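Local coordinates for protein isoprenyl transferase (Helicobacter pylori, PDB 2D2R) that probably condenses isopentenyl diphosphate with allylic pyrophosphates as a magnesium-dependent, homodimeric cis-prenyltransferase that makes undecaprenyl pyrophosphate, at residues A[89-94]-A[116-121]; A[159-164]-A[175-180]; A[188-193]-A[224-229]. All coordinates share one frame; numbering follows the deposited sequence.

Interaction 1. Residues A[89-94]-A[116-121]; sequences KYLKDE and KELRDT
Leu91 and Lys92 of helix 80-100 pack against Leu118 and Thr121 of helix 116-129 in a light helix-helix contact, away from the annotated substrate and metal sites. The two short segments run roughly the same way, their axes 29° apart and 10.3 Å from each other at closest approach, and the backbones come nearest where Lys92 faces Thr121. Thr121 carries most of the contact from its side. Thr121 CG2 lies 3.7 Å from Lys92 CG, so the aliphatic part of the lysine and not its ammonium group does the touching, and the two side chains meet at about a right angle. Thr121 CG2 is also 4.2 Å from Leu91 CB. The threonine is set in this pose by its first torsion (chi1 -62°): CG2 stands opposite the backbone N and faces helix 80-100, while Thr121 OG1 turns back along its own helix and donates to Glu117 O over 3.3 Å. Glu117 O also accepts from Thr121 N, and the two donors arrive from opposite faces of the carbonyl plane. Deeper in the interface Leu91 CD1 meets Leu118 CD1 at 4.3 Å, a loose apolar touch between two buried leucines. At the outer rim Lys92 bends at its third torsion (chi3 65°), which leaves Lys92 NZ 4.7 Å from Glu117 OE2; opposite charges at this spacing probably attract weakly without forming a salt bridge. That carboxylate is instead bridged to Lys88, one turn before Lys92. Leu118 also leans on Met84 and Leu87 of helix 80-100, Leu91 reaches Ile122 and Leu125 further along helix 116-129, and Tyr90 packs on Val45 and Leu48, which places helix 80-100 between helices 37-56 and 116-129.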
loop_
_atom_site.group_PDB
_atom_site.type_symbol
_atom_site.label_atom_id
_atom_site.label_comp_id
_atom_site.label_asym_id
_atom_site.label_seq_id
_atom_site.Cartn_x
_atom_site.Cartn_y
_atom_site.Cartn_z
ATOM N N LYS A 89 0.138 -21.680 -22.209
ATOM C CA LYS A 89 0.754 -22.992 -22.206
ATOM C C LYS A 89 0.844 -23.315 -20.751
ATOM O O LYS A 89 0.337 -24.340 -20.291
ATOM C CB LYS A 89 2.165 -22.957 -22.798
ATOM C CG LYS A 89 2.681 -24.342 -23.210
ATOM C CD LYS A 89 4.087 -24.301 -23.781
ATOM C CE LYS A 89 5.126 -24.209 -22.660
ATOM N NZ LYS A 89 5.067 -25.387 -21.737
ATOM N N TYR A 90 1.471 -22.390 -20.030
ATOM C CA TYR A 90 1.667 -22.521 -18.600
ATOM C C TYR A 90 0.400 -22.966 -17.893
ATOM O O TYR A 90 0.424 -23.866 -17.065
ATOM C CB TYR A 90 2.124 -21.195 -18.001
ATOM C CG TYR A 90 2.223 -21.279 -16.501
ATOM C CD1 TYR A 90 3.286 -21.959 -15.897
ATOM C CD2 TYR A 90 1.206 -20.773 -15.674
ATOM C CE1 TYR A 90 3.336 -22.150 -14.503
ATOM C CE2 TYR A 90 1.252 -20.956 -14.284
ATOM C CZ TYR A 90 2.320 -21.654 -13.714
ATOM O OH TYR A 90 2.353 -21.923 -12.370
ATOM N N LEU A 91 -0.717 -22.339 -18.226
ATOM C CA LEU A 91 -1.965 -22.678 -17.560
ATOM C C LEU A 91 -2.560 -23.996 -18.024
ATOM O O LEU A 91 -3.055 -24.773 -17.218
ATOM C CB LEU A 91 -2.966 -21.528 -17.703
ATOM C CG LEU A 91 -2.609 -20.231 -16.944
ATOM C CD1 LEU A 91 -3.497 -19.093 -17.423
ATOM C CD2 LEU A 91 -2.726 -20.439 -15.446
ATOM N N LYS A 92 -2.520 -24.264 -19.320
ATOM C CA LYS A 92 -3.050 -25.535 -19.780
ATOM C C LYS A 92 -2.151 -26.634 -19.220
ATOM O O LYS A 92 -2.640 -27.675 -18.804
ATOM C CB LYS A 92 -3.149 -25.565 -21.309
ATOM C CG LYS A 92 -4.354 -24.766 -21.814
ATOM C CD LYS A 92 -4.248 -24.415 -23.298
ATOM C CE LYS A 92 -4.287 -25.650 -24.200
ATOM N NZ LYS A 92 -4.213 -25.306 -25.662
ATOM N N ASP A 93 -0.846 -26.397 -19.164
ATOM C CA ASP A 93 0.043 -27.397 -18.590
ATOM C C ASP A 93 -0.371 -27.779 -17.160
ATOM O O ASP A 93 -0.881 -28.879 -16.918
ATOM C CB ASP A 93 1.492 -26.898 -18.561
ATOM C CG ASP A 93 2.165 -26.983 -19.915
ATOM O OD1 ASP A 93 1.756 -27.862 -20.705
ATOM O OD2 ASP A 93 3.103 -26.194 -20.186
ATOM N N GLU A 94 -0.177 -26.868 -16.210
ATOM C CA GLU A 94 -0.515 -27.189 -14.839
ATOM C C GLU A 94 -1.978 -27.274 -14.470
ATOM O O GLU A 94 -2.303 -27.486 -13.305
ATOM C CB GLU A 94 0.221 -26.256 -13.894
ATOM C CG GLU A 94 1.434 -26.931 -13.341
ATOM C CD GLU A 94 2.555 -25.984 -13.082
ATOM O OE1 GLU A 94 3.702 -26.466 -12.910
ATOM O OE2 GLU A 94 2.288 -24.759 -13.050
ATOM N N LYS A 116 -7.855 -13.467 -27.168
ATOM C CA LYS A 116 -9.071 -14.247 -26.908
ATOM C C LYS A 116 -8.713 -15.648 -26.441
ATOM O O LYS A 116 -9.401 -16.232 -25.599
ATOM C CB LYS A 116 -9.941 -14.349 -28.180
ATOM C CG LYS A 116 -10.569 -13.040 -28.588
ATOM C CD LYS A 116 -11.274 -12.391 -27.371
ATOM C CE LYS A 116 -11.856 -11.002 -27.686
ATOM N NZ LYS A 116 -10.819 -10.002 -28.079
ATOM N N GLU A 117 -7.624 -16.186 -26.980
ATOM C CA GLU A 117 -7.236 -17.531 -26.621
ATOM C C GLU A 117 -6.824 -17.602 -25.146
ATOM O O GLU A 117 -7.231 -18.516 -24.421
ATOM C CB GLU A 117 -6.107 -17.994 -27.545
ATOM C CG GLU A 117 -5.480 -19.342 -27.200
ATOM C CD GLU A 117 -6.456 -20.519 -27.239
ATOM O OE1 GLU A 117 -7.156 -20.691 -28.263
ATOM O OE2 GLU A 117 -6.512 -21.291 -26.242
ATOM N N LEU A 118 -6.028 -16.635 -24.694
ATOM C CA LEU A 118 -5.585 -16.643 -23.302
ATOM C C LEU A 118 -6.762 -16.362 -22.385
ATOM O O LEU A 118 -6.979 -17.079 -21.409
ATOM C CB LEU A 118 -4.512 -15.595 -23.081
ATOM C CG LEU A 118 -4.080 -15.443 -21.615
ATOM C CD1 LEU A 118 -3.602 -16.792 -21.050
ATOM C CD2 LEU A 118 -2.975 -14.396 -21.546
ATOM N N ARG A 119 -7.536 -15.334 -22.722
ATOM C CA ARG A 119 -8.708 -14.957 -21.925
ATOM C C ARG A 119 -9.651 -16.154 -21.861
ATOM O O ARG A 119 -10.325 -16.406 -20.863
ATOM C CB ARG A 119 -9.377 -13.745 -22.563
ATOM C CG ARG A 119 -10.371 -13.035 -21.693
ATOM C CD ARG A 119 -10.545 -11.606 -22.188
ATOM N NE ARG A 119 -10.375 -11.536 -23.635
ATOM C CZ ARG A 119 -10.153 -10.417 -24.310
ATOM N NH1 ARG A 119 -10.078 -9.246 -23.674
ATOM N NH2 ARG A 119 -9.977 -10.475 -25.619
ATOM N N ASP A 120 -9.637 -16.931 -22.931
ATOM C CA ASP A 120 -10.460 -18.132 -23.037
ATOM C C ASP A 120 -9.960 -19.222 -22.077
ATOM O O ASP A 120 -10.751 -19.839 -21.338
ATOM C CB ASP A 120 -10.433 -18.642 -24.494
ATOM C CG ASP A 120 -11.578 -19.574 -24.799
ATOM O OD1 ASP A 120 -11.561 -20.727 -24.302
ATOM O OD2 ASP A 120 -12.503 -19.159 -25.528
ATOM N N THR A 121 -8.657 -19.464 -22.066
ATOM C CA THR A 121 -8.144 -20.480 -21.175
ATOM C C THR A 121 -8.259 -20.009 -19.749
ATOM O O THR A 121 -8.512 -20.802 -18.836
ATOM C CB THR A 121 -6.703 -20.782 -21.472
ATOM O OG1 THR A 121 -6.613 -21.289 -22.812
ATOM C CG2 THR A 121 -6.149 -21.790 -20.480
#

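Interaction 2. Residues A[159-164]-A[175-180]; sequences SPPSNI and SNRLDT
Arg177 reaches the backbone of Ser159 because its chain folds early and then extends: the first torsion sets CG beside the backbone N, chi2 (-58°) bends the chain, and an extended third torsion (chi3 176°) carries it on toward the loop that follows helix 145-158. There NH1 and NH2 grip a single acceptor end-on. Arg177 NH1 and Arg177 NH2 each lie 3.0 Å from Ser159 O, which sits in the guanidinium plane. The two bonds differ at the carbonyl: NH2 approaches nearly along the C=O direction, whereas NH1 is tilted 31° from the carbonyl plane. Pro161 CD adds a looser touch, 4.1 Å from Arg177 NH2. The contact ties the loop after helix 171-175 to the exit of helix 145-158, whose Leu156 supports the arginine side chain. Ser159 is the first residue to leave the helical conformation, so the positive group at this C-terminal end would probably be favoured by the helix dipole. Because two donors share one oxygen, both N-H...O bonds are distinctly bent and each is probably weaker than a straight one; together, and with Ser155 OG also bonded to NH1, they limit rotation of the guanidinium.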
loop_
_atom_site.group_PDB
_atom_site.type_symbol
_atom_site.label_atom_id
_atom_site.label_comp_id
_atom_site.label_asym_id
_atom_site.label_seq_id
_atom_site.Cartn_x
_atom_site.Cartn_y
_atom_site.Cartn_z
ATOM N N SER A 159 -22.724 0.760 -14.153
ATOM C CA SER A 159 -23.808 -0.000 -13.532
ATOM C C SER A 159 -23.891 0.330 -12.045
ATOM O O SER A 159 -23.477 -0.425 -11.212
ATOM C CB SER A 159 -23.587 -1.479 -13.706
ATOM O OG SER A 159 -23.281 -1.737 -15.062
ATOM N N PRO A 160 -24.472 1.466 -11.710
ATOM C CA PRO A 160 -24.517 1.747 -10.270
ATOM C C PRO A 160 -25.400 0.851 -9.469
ATOM O O PRO A 160 -26.242 0.151 -10.015
ATOM C CB PRO A 160 -24.954 3.201 -10.203
ATOM C CG PRO A 160 -25.649 3.464 -11.499
ATOM C CD PRO A 160 -24.951 2.595 -12.520
ATOM N N PRO A 161 -25.181 0.816 -8.147
ATOM C CA PRO A 161 -26.014 -0.024 -7.277
ATOM C C PRO A 161 -27.369 0.653 -7.393
ATOM O O PRO A 161 -27.435 1.865 -7.548
ATOM C CB PRO A 161 -25.367 0.163 -5.912
ATOM C CG PRO A 161 -24.952 1.548 -5.956
ATOM C CD PRO A 161 -24.276 1.646 -7.333
ATOM N N SER A 162 -28.450 -0.100 -7.338
ATOM C CA SER A 162 -29.731 0.557 -7.550
ATOM C C SER A 162 -30.020 1.678 -6.600
ATOM O O SER A 162 -30.668 2.657 -6.987
ATOM C CB SER A 162 -30.883 -0.419 -7.499
ATOM O OG SER A 162 -32.064 0.326 -7.734
ATOM N N ASN A 163 -29.567 1.528 -5.352
ATOM C CA ASN A 163 -29.785 2.579 -4.320
ATOM C C ASN A 163 -28.659 3.605 -4.225
ATOM O O ASN A 163 -28.494 4.308 -3.173
ATOM C CB ASN A 163 -29.980 1.988 -2.921
ATOM C CG ASN A 163 -28.768 1.211 -2.396
ATOM O OD1 ASN A 163 -27.721 0.994 -3.106
ATOM N ND2 ASN A 163 -28.916 0.703 -1.190
ATOM N N ILE A 164 -27.872 3.701 -5.294
ATOM C CA ILE A 164 -26.761 4.619 -5.254
ATOM C C ILE A 164 -27.138 5.979 -4.710
ATOM O O ILE A 164 -26.319 6.665 -4.112
ATOM C CB ILE A 164 -26.137 4.837 -6.648
ATOM C CG1 ILE A 164 -25.009 5.865 -6.558
ATOM C CG2 ILE A 164 -27.173 5.330 -7.599
ATOM C CD1 ILE A 164 -23.856 5.426 -5.652
ATOM N N SER A 175 -15.267 -2.159 -2.748
ATOM C CA SER A 175 -14.716 -3.450 -2.391
ATOM C C SER A 175 -15.350 -4.576 -3.196
ATOM O O SER A 175 -14.715 -5.507 -3.657
ATOM C CB SER A 175 -14.976 -3.645 -0.918
ATOM O OG SER A 175 -14.558 -4.900 -0.504
ATOM N N ASN A 176 -16.636 -4.419 -3.430
ATOM C CA ASN A 176 -17.372 -5.483 -4.125
ATOM C C ASN A 176 -17.366 -5.412 -5.637
ATOM O O ASN A 176 -17.933 -6.278 -6.304
ATOM C CB ASN A 176 -18.722 -5.558 -3.351
ATOM C CG ASN A 176 -18.466 -6.159 -1.941
ATOM O OD1 ASN A 176 -18.420 -5.469 -0.794
ATOM N ND2 ASN A 176 -18.137 -7.464 -1.969
ATOM N N ARG A 177 -16.650 -4.422 -6.193
ATOM C CA ARG A 177 -16.495 -4.310 -7.641
ATOM C C ARG A 177 -15.014 -4.530 -8.032
ATOM O O ARG A 177 -14.707 -4.486 -9.240
ATOM C CB ARG A 177 -16.878 -2.936 -8.196
ATOM C CG ARG A 177 -18.277 -2.427 -7.989
ATOM C CD ARG A 177 -19.314 -3.384 -8.584
ATOM N NE ARG A 177 -20.681 -2.919 -8.287
ATOM C CZ ARG A 177 -21.434 -2.205 -9.111
ATOM N NH1 ARG A 177 -20.979 -1.853 -10.318
ATOM N NH2 ARG A 177 -22.646 -1.814 -8.709
ATOM N N LEU A 178 -14.109 -4.703 -7.046
ATOM C CA LEU A 178 -12.678 -4.935 -7.337
ATOM C C LEU A 178 -12.570 -6.365 -7.846
ATOM O O LEU A 178 -13.458 -7.152 -7.579
ATOM C CB LEU A 178 -11.850 -4.781 -6.054
ATOM C CG LEU A 178 -11.755 -3.277 -5.668
ATOM C CD1 LEU A 178 -11.140 -3.117 -4.325
ATOM C CD2 LEU A 178 -10.900 -2.535 -6.721
ATOM N N ASP A 179 -11.507 -6.685 -8.576
ATOM C CA ASP A 179 -11.284 -8.067 -9.108
ATOM C C ASP A 179 -11.294 -9.080 -7.962
ATOM O O ASP A 179 -11.618 -10.252 -8.136
ATOM C CB ASP A 179 -9.901 -8.155 -9.785
ATOM C CG ASP A 179 -9.766 -7.279 -11.003
ATOM O OD1 ASP A 179 -8.648 -7.254 -11.583
ATOM O OD2 ASP A 179 -10.736 -6.600 -11.422
ATOM N N THR A 180 -10.924 -8.634 -6.765
ATOM C CA THR A 180 -10.825 -9.480 -5.567
ATOM C C THR A 180 -12.121 -9.585 -4.762
ATOM O O THR A 180 -12.111 -10.083 -3.647
ATOM C CB THR A 180 -9.757 -8.891 -4.590
ATOM O OG1 THR A 180 -10.062 -7.504 -4.413
ATOM C CG2 THR A 180 -8.352 -8.975 -5.184
#

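Interaction 3. Residues A[188-193]-A[224-229]; sequences LLLRTG and KDLENI
Ile229 projects from helix 223-236 as a branched knob against Leu188 and Leu190, two residues on the same face of strand 188-191. Its two branches divide the work. Ile229 CG2 turns to the strand's beginning and lies 4.0 Å from Leu188 CD2. Ile229 CD1 points at the forked end of Leu190, 3.8 Å from Leu190 CD1. The ethyl arm thus ends against the fork of one leucine, and Ile229 crosses each leucine at about a right angle. With CG placed opposite its backbone N (chi1 167°), Leu190 extends toward the helix, and its tip in turn fits into the hollow between Leu226 and Ile229, one helical turn apart. On the Leu226 side of that hollow, Leu190 CD2 meets Leu226 CD2 at 4.2 Å. The helix segment runs at 135° to the strand, with the axes 11.6 Å apart. Phe212 of the neighbouring strand and Phe221 of the preceding loop fill out the surface around Leu190 and Ile229, and Leu226 extends the packing to Leu19. Arg191, a substrate-binding residue by similarity, points the other way and hydrogen-bonds to Arg197 O and Ser199 OG. The closest contacts are all between methyl groups, so cohesion comes from dispersion and exclusion of water, fixing the helix against one face of the sheet while the probable substrate-binding arginine lies across the strand.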
loop_
_atom_site.group_PDB
_atom_site.type_symbol
_atom_site.label_atom_id
_atom_site.label_comp_id
_atom_site.label_asym_id
_atom_site.label_seq_id
_atom_site.Cartn_x
_atom_site.Cartn_y
_atom_site.Cartn_z
ATOM N N LEU A 188 -1.018 -10.631 5.209
ATOM C CA LEU A 188 0.419 -10.531 5.210
ATOM C C LEU A 188 0.818 -10.392 3.756
ATOM O O LEU A 188 0.431 -11.209 2.930
ATOM C CB LEU A 188 1.001 -11.811 5.896
ATOM C CG LEU A 188 2.310 -12.542 5.582
ATOM C CD1 LEU A 188 3.421 -11.629 5.156
ATOM C CD2 LEU A 188 2.742 -13.436 6.725
ATOM N N LEU A 189 1.514 -9.308 3.426
ATOM C CA LEU A 189 1.982 -9.043 2.053
ATOM C C LEU A 189 3.489 -9.196 2.100
ATOM O O LEU A 189 4.188 -8.493 2.830
ATOM C CB LEU A 189 1.598 -7.610 1.604
ATOM C CG LEU A 189 2.216 -7.202 0.264
ATOM C CD1 LEU A 189 1.720 -8.167 -0.842
ATOM C CD2 LEU A 189 1.815 -5.806 -0.086
ATOM N N LEU A 190 3.990 -10.184 1.374
ATOM C CA LEU A 190 5.420 -10.460 1.378
ATOM C C LEU A 190 6.059 -10.103 0.083
ATOM O O LEU A 190 5.464 -10.342 -0.962
ATOM C CB LEU A 190 5.650 -11.966 1.580
ATOM C CG LEU A 190 7.036 -12.522 1.314
ATOM C CD1 LEU A 190 7.952 -12.049 2.462
ATOM C CD2 LEU A 190 6.933 -14.136 1.288
ATOM N N ARG A 191 7.252 -9.523 0.141
ATOM C CA ARG A 191 7.988 -9.218 -1.094
ATOM C C ARG A 191 9.395 -9.806 -0.990
ATOM O O ARG A 191 10.155 -9.509 -0.060
ATOM C CB ARG A 191 8.080 -7.701 -1.386
ATOM C CG ARG A 191 8.945 -7.401 -2.599
ATOM C CD ARG A 191 8.734 -6.031 -3.199
ATOM N NE ARG A 191 9.530 -5.878 -4.404
ATOM C CZ ARG A 191 9.298 -4.970 -5.332
ATOM N NH1 ARG A 191 8.279 -4.103 -5.147
ATOM N NH2 ARG A 191 10.005 -4.982 -6.479
ATOM N N THR A 192 9.723 -10.687 -1.951
ATOM C CA THR A 192 11.028 -11.303 -1.980
ATOM C C THR A 192 11.935 -10.448 -2.885
ATOM O O THR A 192 11.478 -9.454 -3.493
ATOM C CB THR A 192 10.906 -12.769 -2.576
ATOM O OG1 THR A 192 10.438 -12.673 -3.916
ATOM C CG2 THR A 192 9.887 -13.602 -1.751
ATOM N N GLY A 193 13.221 -10.798 -2.936
ATOM C CA GLY A 193 14.152 -10.088 -3.787
ATOM C C GLY A 193 14.837 -8.836 -3.288
ATOM O O GLY A 193 15.551 -8.198 -4.044
ATOM N N LYS A 224 10.233 -23.598 3.680
ATOM C CA LYS A 224 10.840 -23.453 4.995
ATOM C C LYS A 224 10.943 -21.946 5.307
ATOM O O LYS A 224 10.566 -21.503 6.402
ATOM C CB LYS A 224 12.235 -24.092 4.988
ATOM C CG LYS A 224 12.961 -24.075 6.325
ATOM C CD LYS A 224 14.385 -24.658 6.159
ATOM C CE LYS A 224 14.676 -25.771 7.199
ATOM N NZ LYS A 224 13.683 -26.920 7.180
ATOM N N ASP A 225 11.485 -21.186 4.352
ATOM C CA ASP A 225 11.623 -19.739 4.506
ATOM C C ASP A 225 10.248 -19.145 4.815
ATOM O O ASP A 225 10.124 -18.271 5.674
ATOM C CB ASP A 225 12.116 -19.096 3.225
ATOM C CG ASP A 225 13.462 -19.607 2.784
ATOM O OD1 ASP A 225 14.324 -19.745 3.657
ATOM O OD2 ASP A 225 13.661 -19.830 1.566
ATOM N N LEU A 226 9.223 -19.597 4.092
ATOM C CA LEU A 226 7.883 -19.089 4.301
ATOM C C LEU A 226 7.376 -19.492 5.659
ATOM O O LEU A 226 6.625 -18.776 6.290
ATOM C CB LEU A 226 6.932 -19.560 3.187
ATOM C CG LEU A 226 5.540 -18.918 3.034
ATOM C CD1 LEU A 226 4.515 -19.610 3.876
ATOM C CD2 LEU A 226 5.597 -17.442 3.429
ATOM N N GLU A 227 7.825 -20.640 6.151
ATOM C CA GLU A 227 7.376 -21.082 7.479
ATOM C C GLU A 227 7.945 -20.158 8.572
ATOM O O GLU A 227 7.285 -19.846 9.565
ATOM C CB GLU A 227 7.820 -22.554 7.686
ATOM C CG GLU A 227 7.410 -23.183 8.988
ATOM C CD GLU A 227 7.614 -24.723 9.003
ATOM O OE1 GLU A 227 7.300 -25.334 10.050
ATOM O OE2 GLU A 227 8.069 -25.308 7.982
ATOM N N ASN A 228 9.190 -19.739 8.385
ATOM C CA ASN A 228 9.856 -18.846 9.320
ATOM C C ASN A 228 9.135 -17.475 9.368
ATOM O O ASN A 228 8.949 -16.909 10.441
ATOM C CB ASN A 228 11.302 -18.643 8.890
ATOM C CG ASN A 228 12.089 -19.940 8.910
ATOM O OD1 ASN A 228 12.418 -20.446 9.979
ATOM N ND2 ASN A 228 12.380 -20.495 7.724
ATOM N N ILE A 229 8.755 -16.979 8.191
ATOM C CA ILE A 229 8.037 -15.715 8.047
ATOM C C ILE A 229 6.687 -15.821 8.732
ATOM O O ILE A 229 6.286 -14.931 9.536
ATOM C CB ILE A 229 7.843 -15.360 6.532
ATOM C CG1 ILE A 229 9.128 -14.733 5.968
ATOM C CG2 ILE A 229 6.650 -14.394 6.336
ATOM C CD1 ILE A 229 9.269 -14.960 4.492
#

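In the fold
The three contacts follow one another along the chain, each closing before the next opens. Interactions 1 and 3 lie on opposite sides of the chain's centre, their own centres about 28 Å apart, and interactions 2 and 3 are likewise opposed, with about 33 Å between centres. Interactions 1 and 2 are separated by about 28 Å between centres, and no pair touches. What joins them is the six-stranded parallel sheet: helices 80-100 and 116-129 of interaction 1 alternate with its strands, interaction 2 lies in the peripheral connection leading to strand 188-191, and interaction 3 fixes the last helix against that strand. Only interaction 3 includes a residue of the probable substrate site.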